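Local coordinates for protein glutathione S-transferase 2 (Onchocerca volvulus, PDB 1TU8) that conjugates reduced glutathione to electrophilic substrates as a homodimeric pi-class transferase and appears to be central to the parasite's detoxification system, at residues Y3-F8 / P51-G56; E157-Q162 / V177-M182. One frame throughout, in Å; residues are numbered along the deposited sequence.

Interaction 1 of 2, residues Y3-F8 / P51-G56; sequences YKLTYF and PCLYDG. With GTX (S-hexylglutathione), chain E.
Lys4 and Tyr54 face each other as a hydrogen-bonded antiparallel pair, each backbone N-H meeting the other's carbonyl; Tyr54 N to Lys4 O measures 2.9 Å. Thr6 and Cys52 repeat the exchange, with Thr6 N to Cys52 O the shortest of the four bonds at 2.8 Å and N-H···O at 166°. Between these pairs Leu5 sits across from Leu53, and its backbone bonds to strand 29-33 instead, through Ile29 and Asp31. Strand 3-8 is thus bonded along both edges, as expected of an inner strand in the thioredoxin-like N-terminal domain of a glutathione transferase, and strand 52-55 follows the cis-proline, Pro51, that marks this fold. Proline lacks an N-H, and here Tyr7 CD2 lies 3.5 Å from Pro51 N while Tyr7 CE2 touches Pro51 CD. With CG anti to its backbone N (chi1 -169°), Tyr7 lies alongside the proline, pointing the same way, and brings its OH to 3.1 Å from SG2 of S-hexylglutathione, near the ring plane. That hydroxyl, hydrogen-bonded to Leu13 N, probably stabilises the glutathione thiolate, as in related transferases; here the hexyl group caps the sulfur. On the face carrying Lys4, Thr6, Cys52 and Tyr54, Thr6 OG1 approaches the edge of the Tyr54 ring, 3.5 Å from CE1, but its hydrogen bond goes to Asp31. Cys52 SG covers one face of that ring, and the Lys4 chain, bent at chi3 (80°), packs Lys4 CE against Tyr54 CD1, its aliphatic length suiting a partly exposed spot. On the other face, branched Leu5 and Leu53 fill buried space with carbon, touching through their CD1 methyls. There Asp55 lies beside Tyr3, CG 3.5 Å from Tyr3 CE2; its OD2 accepts a hydrogen bond from His69 and forms a salt bridge with Lys73, while Tyr3 OH bonds to Lys73 and Tyr74 OH.

Interaction 2 of 2, residues E157-Q162 / V177-M182; sequences ELDVHQ and VFHQRM. Unlike the reference sequence in segment 177-182: Val177 (reference Ala).
His179 reaches from helix 173-183 between Asp159 and Gln162 of helix 149-164, the Gln162 amide overlapping one face of its imidazole. These two helices belong to the all-helical C-terminal domain of the glutathione transferase fold, and their short segments cross at -107° with axes 10.5 Å apart. One side chain, His179, supplies much of the contact: its CG stands anti to the backbone N (chi1 178°), which carries the ring across to the other helix. A flat, fairly short ring suits this place, since it offers a face to Gln162 and an edge to Asp159. Gln162, extended beyond CG, holds its amide 60° to the imidazole; OE1 comes within 3.2 Å of His179 NE2 but above the ring, a poor direction for a hydrogen bond. The Asp159 carboxylate lies nearly coplanar with the ring at its edge, although its exact position is doubtful because OD1 and His179 CE1 are modelled too close. Asp159 OD2 makes a salt bridge with Arg11, which probably offsets its charge, while Phe155 meets the His179 ring from the same helix as Asp159. Beside these polar groups, branched leucine and flat phenylalanine fill the buried interface with carbon. Leu158 points toward helix 173-183, and its side chain crosses that of Phe178 at about a right angle. Met182, one turn further on, lays CG over one face of the phenyl ring, and Leu158 CD1 touches Phe178 CD1 at 3.9 Å.

From the N terminus the chain enters the sheet at once through strand 3-8, then passes through helix 15-23, strand 29-33 and helix 38-41 before 51-56 returns beside it; interaction 1 closes this loop of 42 residues. Only after the domain change and the helices 81-107, 109-119 and 121-132 does interaction 2 open, and it closes a much shorter loop of 14 residues. The two contacts follow in series, neither nesting nor crossing. Their centres lie 25 Å apart on opposite sides of the chain's centre: interaction 1 joins strands 3-8 and 52-55 in the thioredoxin-like domain, interaction 2 joins helices 149-164 and 173-183 in the helical domain.

Interaction 1 of 2, residues Y3-F8 / P51-G56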
# COMPACT_ATOMS: atom_id res chain seq x y z
N TYR A 3 -5.03 -3.25 23.52
CA TYR A 3 -4.23 -2.92 22.34
C TYR A 3 -2.75 -2.72 22.69
O TYR A 3 -2.45 -2.04 23.66
CB TYR A 3 -4.73 -1.64 21.69
CG TYR A 3 -6.10 -1.74 21.09
CD1 TYR A 3 -7.21 -1.26 21.78
CD2 TYR A 3 -6.31 -2.31 19.84
CE1 TYR A 3 -8.50 -1.35 21.24
CE2 TYR A 3 -7.59 -2.40 19.28
CZ TYR A 3 -8.68 -1.92 19.99
OH TYR A 3 -9.95 -2.00 19.46
N LYS A 4 -1.85 -3.29 21.90
CA LYS A 4 -0.42 -2.98 21.96
C LYS A 4 0.12 -2.72 20.55
O LYS A 4 -0.02 -3.55 19.66
CB LYS A 4 0.37 -4.13 22.60
CG LYS A 4 1.89 -3.92 22.58
CD LYS A 4 2.63 -4.78 23.62
CE LYS A 4 2.81 -6.21 23.14
NZ LYS A 4 3.45 -7.07 24.19
N LEU A 5 0.75 -1.56 20.37
CA LEU A 5 1.38 -1.21 19.11
C LEU A 5 2.88 -1.31 19.25
O LEU A 5 3.50 -0.50 19.95
CB LEU A 5 1.00 0.20 18.68
CG LEU A 5 1.44 0.60 17.28
CD1 LEU A 5 0.70 -0.23 16.24
CD2 LEU A 5 1.20 2.08 17.08
N THR A 6 3.46 -2.29 18.58
CA THR A 6 4.89 -2.52 18.63
C THR A 6 5.55 -1.92 17.40
O THR A 6 5.24 -2.29 16.27
CB THR A 6 5.15 -4.02 18.72
OG1 THR A 6 4.60 -4.53 19.95
CG2 THR A 6 6.63 -4.33 18.77
N TYR A 7 6.45 -0.96 17.63
CA TYR A 7 7.24 -0.35 16.57
C TYR A 7 8.55 0.18 17.16
O TYR A 7 8.79 0.10 18.36
CB TYR A 7 6.45 0.79 15.92
CG TYR A 7 7.05 1.33 14.63
CD1 TYR A 7 7.41 2.67 14.52
CD2 TYR A 7 7.23 0.51 13.52
CE1 TYR A 7 7.94 3.17 13.35
CE2 TYR A 7 7.78 1.01 12.33
CZ TYR A 7 8.13 2.35 12.26
OH TYR A 7 8.65 2.88 11.10
N PHE A 8 9.40 0.71 16.29
CA PHE A 8 10.62 1.37 16.71
C PHE A 8 10.31 2.70 17.39
O PHE A 8 9.18 3.19 17.31
CB PHE A 8 11.56 1.55 15.50
CG PHE A 8 12.02 0.24 14.94
CD1 PHE A 8 11.41 -0.30 13.81
CD2 PHE A 8 13.00 -0.49 15.60
CE1 PHE A 8 11.81 -1.54 13.32
CE2 PHE A 8 13.41 -1.73 15.11
CZ PHE A 8 12.80 -2.25 13.97
N PRO A 51 5.44 -1.92 11.83
CA PRO A 51 4.67 -2.12 13.07
C PRO A 51 3.79 -3.37 13.16
O PRO A 51 3.49 -4.02 12.16
CB PRO A 51 3.77 -0.87 13.10
CG PRO A 51 3.55 -0.52 11.64
CD PRO A 51 4.85 -0.87 10.97
N CYS A 52 3.42 -3.71 14.39
CA CYS A 52 2.49 -4.78 14.71
C CYS A 52 1.46 -4.26 15.70
O CYS A 52 1.83 -3.68 16.71
CB CYS A 52 3.21 -5.96 15.34
SG CYS A 52 2.14 -7.39 15.62
N LEU A 53 0.18 -4.46 15.40
CA LEU A 53 -0.88 -4.19 16.36
C LEU A 53 -1.40 -5.51 16.89
O LEU A 53 -1.88 -6.34 16.12
CB LEU A 53 -2.01 -3.40 15.72
CG LEU A 53 -3.18 -3.07 16.66
CD1 LEU A 53 -2.80 -1.97 17.64
CD2 LEU A 53 -4.45 -2.71 15.89
N TYR A 54 -1.29 -5.70 18.20
CA TYR A 54 -1.97 -6.78 18.87
C TYR A 54 -3.32 -6.22 19.29
O TYR A 54 -3.39 -5.32 20.11
CB TYR A 54 -1.18 -7.26 20.09
CG TYR A 54 0.21 -7.77 19.77
CD1 TYR A 54 1.31 -6.90 19.74
CD2 TYR A 54 0.43 -9.12 19.51
CE1 TYR A 54 2.60 -7.38 19.46
CE2 TYR A 54 1.71 -9.59 19.23
CZ TYR A 54 2.78 -8.72 19.21
OH TYR A 54 4.04 -9.20 18.94
N ASP A 55 -4.37 -6.72 18.66
CA ASP A 55 -5.74 -6.38 18.98
C ASP A 55 -6.36 -7.59 19.66
O ASP A 55 -6.80 -8.53 19.00
CB ASP A 55 -6.46 -6.01 17.68
CG ASP A 55 -7.91 -5.64 17.89
OD1 ASP A 55 -8.45 -5.87 19.00
OD2 ASP A 55 -8.59 -5.12 16.97
N GLY A 56 -6.42 -7.56 20.99
CA GLY A 56 -6.80 -8.72 21.76
C GLY A 56 -5.87 -9.86 21.40
O GLY A 56 -4.66 -9.72 21.51
N1 GTX E . 4.92 -2.38 4.21
CA1 GTX E . 5.30 -2.55 5.61
C1 GTX E . 4.34 -1.76 6.45
O11 GTX E . 3.73 -0.74 5.91
O12 GTX E . 4.11 -2.05 7.70
CB1 GTX E . 6.74 -2.08 5.79
CG1 GTX E . 7.29 -2.45 7.17
CD1 GTX E . 8.71 -1.97 7.34
OE1 GTX E . 9.43 -1.47 6.25
N2 GTX E . 9.23 -2.07 8.57
CA2 GTX E . 10.58 -1.68 8.93
C2 GTX E . 11.26 -2.77 9.71
O2 GTX E . 10.53 -3.57 10.60
CB2 GTX E . 10.52 -0.44 9.81
SG2 GTX E . 9.76 0.95 8.93
C1S GTX E . 11.32 1.57 8.26
C2S GTX E . 11.98 2.64 9.15
C3S GTX E . 12.68 2.01 10.35
C4S GTX E . 13.86 2.83 10.86
C5S GTX E . 14.48 2.14 12.08
C6S GTX E . 15.25 0.88 11.70
N3 GTX E . 12.56 -2.93 9.50
CA3 GTX E . 13.37 -3.75 10.40
C3 GTX E . 13.88 -4.99 9.71
O31 GTX E . 14.68 -5.80 10.34
O32 GTX E . 13.53 -5.27 8.48

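Interaction 2 of 2, residues E157-Q162 / V177-M182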
# COMPACT_ATOMS: atom_id res chain seq x y z
N GLU A 157 1.91 13.20 7.28
CA GLU A 157 2.76 13.41 6.11
C GLU A 157 3.03 14.90 5.91
O GLU A 157 4.16 15.30 5.64
CB GLU A 157 2.16 12.79 4.83
CG GLU A 157 3.20 12.30 3.84
CD GLU A 157 4.20 11.33 4.45
OE1 GLU A 157 3.80 10.48 5.27
OE2 GLU A 157 5.39 11.42 4.13
N LEU A 158 2.01 15.74 6.06
CA LEU A 158 2.20 17.18 5.98
C LEU A 158 3.12 17.69 7.08
O LEU A 158 3.96 18.54 6.82
CB LEU A 158 0.87 17.92 6.03
CG LEU A 158 -0.07 17.69 4.85
CD1 LEU A 158 -1.37 18.42 5.11
CD2 LEU A 158 0.54 18.14 3.52
N ASP A 159 2.98 17.15 8.29
CA ASP A 159 3.79 17.61 9.42
C ASP A 159 5.27 17.30 9.21
O ASP A 159 6.12 18.17 9.40
CB ASP A 159 3.29 17.01 10.74
CG ASP A 159 3.78 17.77 11.94
OD1 ASP A 159 3.41 18.96 12.09
OD2 ASP A 159 4.57 17.26 12.77
N VAL A 160 5.59 16.07 8.80
CA VAL A 160 6.99 15.68 8.61
C VAL A 160 7.61 16.45 7.44
O VAL A 160 8.81 16.74 7.45
CB VAL A 160 7.23 14.14 8.41
CG1 VAL A 160 6.57 13.32 9.51
CG2 VAL A 160 6.83 13.67 7.03
N HIS A 161 6.81 16.80 6.45
CA HIS A 161 7.32 17.62 5.36
C HIS A 161 7.55 19.07 5.76
O HIS A 161 8.46 19.71 5.24
CB HIS A 161 6.45 17.49 4.12
CG HIS A 161 6.67 16.19 3.41
ND1 HIS A 161 7.49 16.07 2.31
CD2 HIS A 161 6.25 14.93 3.70
CE1 HIS A 161 7.54 14.80 1.93
NE2 HIS A 161 6.79 14.09 2.75
N GLN A 162 6.77 19.57 6.73
CA GLN A 162 6.96 20.92 7.26
C GLN A 162 8.22 20.99 8.14
O GLN A 162 8.85 22.04 8.23
CB GLN A 162 5.75 21.38 8.08
CG GLN A 162 4.58 21.91 7.29
CD GLN A 162 3.76 22.92 8.10
OE1 GLN A 162 3.50 22.71 9.29
NE2 GLN A 162 3.38 24.00 7.46
N VAL A 177 -4.32 24.83 5.83
CA VAL A 177 -5.43 24.98 6.76
C VAL A 177 -5.87 23.64 7.34
O VAL A 177 -6.22 23.55 8.52
CB VAL A 177 -6.63 25.67 6.07
CG1 VAL A 177 -7.76 25.91 7.05
CG2 VAL A 177 -6.18 26.97 5.44
N PHE A 178 -5.84 22.58 6.52
CA PHE A 178 -6.07 21.24 7.01
C PHE A 178 -5.07 20.88 8.12
O PHE A 178 -5.46 20.34 9.16
CB PHE A 178 -6.00 20.24 5.86
CG PHE A 178 -6.06 18.81 6.32
CD1 PHE A 178 -4.90 18.13 6.65
CD2 PHE A 178 -7.28 18.19 6.46
CE1 PHE A 178 -4.96 16.83 7.09
CE2 PHE A 178 -7.34 16.90 6.91
CZ PHE A 178 -6.18 16.22 7.22
N HIS A 179 -3.80 21.20 7.92
CA HIS A 179 -2.77 20.95 8.92
C HIS A 179 -3.08 21.72 10.22
O HIS A 179 -3.01 21.16 11.32
CB HIS A 179 -1.38 21.31 8.39
CG HIS A 179 -0.30 21.11 9.40
ND1 HIS A 179 0.27 19.87 9.64
CD2 HIS A 179 0.29 21.97 10.26
CE1 HIS A 179 1.18 19.99 10.59
NE2 HIS A 179 1.21 21.25 10.99
N GLN A 180 -3.45 22.98 10.08
CA GLN A 180 -3.85 23.83 11.20
C GLN A 180 -5.03 23.22 11.94
O GLN A 180 -5.07 23.19 13.16
CB GLN A 180 -4.24 25.21 10.69
CG GLN A 180 -4.76 26.17 11.77
CD GLN A 180 -3.65 26.65 12.68
OE1 GLN A 180 -2.69 27.26 12.21
NE2 GLN A 180 -3.76 26.36 13.97
N ARG A 181 -6.01 22.76 11.17
CA ARG A 181 -7.24 22.24 11.74
C ARG A 181 -6.97 20.99 12.56
O ARG A 181 -7.46 20.85 13.67
CB ARG A 181 -8.22 21.91 10.62
CG ARG A 181 -9.59 21.54 11.12
CD ARG A 181 -10.56 21.23 10.04
NE ARG A 181 -10.84 22.39 9.19
CZ ARG A 181 -11.73 23.34 9.46
NH1 ARG A 181 -11.90 24.31 8.59
NH2 ARG A 181 -12.42 23.35 10.59
N MET A 182 -6.17 20.09 12.00
CA MET A 182 -5.85 18.84 12.66
C MET A 182 -5.01 19.06 13.92
O MET A 182 -5.30 18.49 14.97
CB MET A 182 -5.13 17.89 11.69
CG MET A 182 -6.04 17.31 10.61
SD MET A 182 -7.29 16.14 11.23
CE MET A 182 -6.28 14.72 11.69